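Local coordinates for protein lytic polysaccharide monooxygenase (Neurospora crassa, PDB 4QI8) that probably uses copper and an oxygen cosubstrate to cleave the glycosidic bonds of cellulose oxidatively, at residues L137-H142 with F156-A161. Residues are numbered along the deposited sequence; the frame is centred on the assembly and turned at random.
Sequences LLRAEH and FYISCA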
ATOM      1  N   LEU A 137      -1.027  -8.480  -6.948  1.00  6.71           N
ATOM      2  CA  LEU A 137      -0.191  -7.860  -5.942  1.00  6.00           C
ATOM      3  C   LEU A 137      -1.045  -6.932  -5.094  1.00  6.53           C
ATOM      4  O   LEU A 137      -1.897  -6.204  -5.621  1.00  6.68           O
ATOM      5  CB  LEU A 137       0.930  -7.056  -6.591  1.00  6.60           C
ATOM      6  CG  LEU A 137       1.886  -7.881  -7.451  1.00  8.14           C
ATOM      7  CD1 LEU A 137       2.885  -6.976  -8.164  1.00  8.60           C
ATOM      8  CD2 LEU A 137       2.620  -8.893  -6.603  1.00 10.95           C
ATOM      9  N   LEU A 138      -0.784  -6.951  -3.785  1.00  5.93           N
ATOM     10  CA  LEU A 138      -1.391  -6.031  -2.836  1.00  6.02           C
ATOM     11  C   LEU A 138      -0.285  -5.165  -2.264  1.00  5.76           C
ATOM     12  O   LEU A 138       0.593  -5.661  -1.560  1.00  5.94           O
ATOM     13  CB  LEU A 138      -2.105  -6.789  -1.723  1.00  6.01           C
ATOM     14  CG  LEU A 138      -2.657  -5.941  -0.572  1.00  7.01           C
ATOM     15  CD1 LEU A 138      -3.735  -4.956  -1.008  1.00  7.57           C
ATOM     16  CD2 LEU A 138      -3.180  -6.855   0.511  1.00  7.64           C
ATOM     17  N   ARG A 139      -0.302  -3.887  -2.626  1.00  5.62           N
ATOM     18  CA  ARG A 139       0.693  -2.928  -2.173  1.00  5.58           C
ATOM     19  C   ARG A 139       0.192  -2.230  -0.917  1.00  6.39           C
ATOM     20  O   ARG A 139      -0.894  -1.652  -0.911  1.00  6.55           O
ATOM     21  CB  ARG A 139       0.973  -1.903  -3.280  1.00  5.54           C
ATOM     22  CG  ARG A 139       1.912  -0.773  -2.905  1.00  5.76           C
ATOM     23  CD  ARG A 139       2.115   0.149  -4.097  1.00  6.20           C
ATOM     24  NE  ARG A 139       2.997   1.273  -3.792  1.00  5.96           N
ATOM     25  CZ  ARG A 139       2.610   2.388  -3.190  1.00  5.61           C
ATOM     26  NH1 ARG A 139       1.333   2.553  -2.857  1.00  5.83           N
ATOM     27  NH2 ARG A 139       3.491   3.343  -2.932  1.00  5.95           N
ATOM     28  N   ALA A 140       1.016  -2.277   0.131  1.00  5.80           N
ATOM     29  CA  ALA A 140       0.792  -1.570   1.386  1.00  5.86           C
ATOM     30  C   ALA A 140       1.712  -0.372   1.433  1.00  5.57           C
ATOM     31  O   ALA A 140       2.895  -0.499   1.123  1.00  5.57           O
ATOM     32  CB  ALA A 140       1.116  -2.481   2.553  1.00  7.45           C
ATOM     33  N   GLU A 141       1.186   0.773   1.853  1.00  5.75           N
ATOM     34  CA  GLU A 141       2.039   1.899   2.173  1.00  5.36           C
ATOM     35  C   GLU A 141       1.524   2.652   3.379  1.00  5.08           C
ATOM     36  O   GLU A 141       0.317   2.817   3.569  1.00  6.08           O
ATOM     37  CB  GLU A 141       2.227   2.866   1.001  1.00  8.46           C
ATOM     38  CG  GLU A 141       1.073   3.819   0.757  1.00  8.09           C
ATOM     39  CD  GLU A 141       1.229   4.657  -0.503  1.00  6.78           C
ATOM     40  OE1 GLU A 141       0.181   4.926  -1.133  1.00  8.19           O
ATOM     41  OE2 GLU A 141       2.373   4.992  -0.900  1.00  7.90           O
ATOM     42  N   HIS A 142       2.474   3.101   4.185  1.00  5.14           N
ATOM     43  CA  HIS A 142       2.224   4.127   5.162  1.00  5.15           C
ATOM     44  C   HIS A 142       3.034   5.348   4.752  1.00  5.19           C
ATOM     45  O   HIS A 142       4.215   5.223   4.408  1.00  5.82           O
ATOM     46  CB  HIS A 142       2.641   3.713   6.568  1.00  5.94           C
ATOM     47  CG  HIS A 142       2.176   4.696   7.576  1.00  5.45           C
ATOM     48  ND1 HIS A 142       3.034   5.477   8.323  1.00  6.47           N
ATOM     49  CD2 HIS A 142       0.921   5.105   7.872  1.00  6.35           C
ATOM     50  CE1 HIS A 142       2.313   6.307   9.055  1.00  6.54           C
ATOM     51  NE2 HIS A 142       1.034   6.107   8.793  1.00  7.36           N
ATOM     52  N   PHE A 156       7.833   7.107   2.952  1.00  4.69           N
ATOM     53  CA  PHE A 156       6.974   6.011   2.503  1.00  5.05           C
ATOM     54  C   PHE A 156       7.522   4.664   2.985  1.00  4.82           C
ATOM     55  O   PHE A 156       8.671   4.306   2.701  1.00  5.44           O
ATOM     56  CB  PHE A 156       6.865   5.987   0.972  1.00  5.06           C
ATOM     57  CG  PHE A 156       6.211   7.205   0.371  1.00  5.57           C
ATOM     58  CD1 PHE A 156       6.923   8.376   0.163  1.00  6.32           C
ATOM     59  CD2 PHE A 156       4.889   7.151  -0.034  1.00  6.73           C
ATOM     60  CE1 PHE A 156       6.314   9.476  -0.413  1.00  7.34           C
ATOM     61  CE2 PHE A 156       4.284   8.246  -0.616  1.00  7.13           C
ATOM     62  CZ  PHE A 156       5.002   9.409  -0.801  1.00  8.46           C
ATOM     63  N   TYR A 157       6.682   3.921   3.701  1.00  4.73           N
ATOM     64  CA  TYR A 157       7.019   2.590   4.213  1.00  4.99           C
ATOM     65  C   TYR A 157       6.124   1.609   3.452  1.00  4.58           C
ATOM     66  O   TYR A 157       4.909   1.667   3.573  1.00  5.57           O
ATOM     67  CB  TYR A 157       6.777   2.527   5.730  1.00  5.40           C
ATOM     68  CG  TYR A 157       7.613   3.529   6.493  1.00  5.27           C
ATOM     69  CD1 TYR A 157       8.902   3.196   6.921  1.00  5.14           C
ATOM     70  CD2 TYR A 157       7.134   4.805   6.788  1.00  5.17           C
ATOM     71  CE1 TYR A 157       9.684   4.101   7.609  1.00  5.23           C
ATOM     72  CE2 TYR A 157       7.914   5.714   7.486  1.00  5.19           C
ATOM     73  CZ  TYR A 157       9.187   5.357   7.891  1.00  5.45           C
ATOM     74  OH  TYR A 157      10.000   6.230   8.579  1.00  5.76           O
ATOM     75  N   ILE A 158       6.731   0.748   2.636  1.00  4.53           N
ATOM     76  CA  ILE A 158       6.039   0.021   1.569  1.00  4.43           C
ATOM     77  C   ILE A 158       6.391  -1.460   1.568  1.00  4.83           C
ATOM     78  O   ILE A 158       7.545  -1.819   1.833  1.00  4.94           O
ATOM     79  CB  ILE A 158       6.430   0.623   0.193  1.00  5.15           C
ATOM     80  CG1 ILE A 158       5.906   2.055   0.069  1.00  5.67           C
ATOM     81  CG2 ILE A 158       5.935  -0.234  -0.973  1.00  5.44           C
ATOM     82  CD1 ILE A 158       6.646   2.875  -0.989  1.00  6.39           C
ATOM     83  N   SER A 159       5.424  -2.304   1.206  1.00  4.79           N
ATOM     84  CA  SER A 159       5.744  -3.638   0.701  1.00  4.99           C
ATOM     85  C   SER A 159       4.610  -4.101  -0.200  1.00  4.72           C
ATOM     86  O   SER A 159       3.562  -3.462  -0.278  1.00  5.34           O
ATOM     87  CB  SER A 159       5.959  -4.646   1.841  1.00  4.79           C
ATOM     88  OG  SER A 159       4.719  -4.937   2.454  1.00  5.33           O
ATOM     89  N   CYS A 160       4.826  -5.249  -0.849  1.00  4.92           N
ATOM     90  CA  CYS A 160       3.820  -5.868  -1.703  1.00  5.09           C
ATOM     91  C   CYS A 160       3.682  -7.356  -1.443  1.00  5.18           C
ATOM     92  O   CYS A 160       4.667  -8.085  -1.434  1.00  5.83           O
ATOM     93  CB  CYS A 160       4.173  -5.705  -3.175  1.00  6.31           C
ATOM     94  SG  CYS A 160       4.103  -4.004  -3.736  1.00  5.89           S
ATOM     95  N   ALA A 161       2.433  -7.783  -1.279  1.00  5.67           N
ATOM     96  CA  ALA A 161       2.080  -9.182  -1.079  1.00  6.07           C
ATOM     97  C   ALA A 161       1.591  -9.836  -2.362  1.00  5.31           C
ATOM     98  O   ALA A 161       0.990  -9.184  -3.213  1.00  6.98           O
ATOM     99  CB  ALA A 161       1.013  -9.297  -0.005  1.00  6.83           C
TER
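R139 lies obliquely across I158, its NH2 3.7 Å from I158 CD1, while its CB rests 3.8 Å from SG of C160, its partner in a non-hydrogen-bonded pair. CG is anti to the backbone N (chi1 175°) and the chain is extended as far as NE; at its end NH2 forms a salt bridge to OE2 of E141 at 2.8 Å. That bond is bent (147° at the hydrogen) and meets the carboxylate from above its plane. NH2 also donates to the carbonyl of I40, F181 makes a cation-pi contact with the guanidinium, and E141 OE1 is bound by Y185 and Q77. An alanine in place of R139 would probably leave E141 OE2 without its charged mate and open a gap beside I158 CD1. E141 OE2 further lies at the ring edge of F156, 3.4 Å from CD2. Backbone evidence for the pairing is regular: three hydrogen-bonded pairs, L138–A161, A140–S159 and H142–Y157, supply six N-H···O bonds, the longest S159 N to A140 O at 3.1 Å. The N-to-C directions of 137-142 and 156-161 differ by 161°, close to antiparallel. L138, A140 and A161, on the other face of the sheet from R139, touch Y64 of strand 61-67. C160 is disulfide-bonded to C42, and Y157, its OH hydrogen-bonded to Q155 OE1, belongs to the copper site with H1 and H72. The arrangement is an antiparallel beta hairpin in the AA9 beta-sandwich, a hairpin whose strand 155-166 carries the copper-site tyrosine.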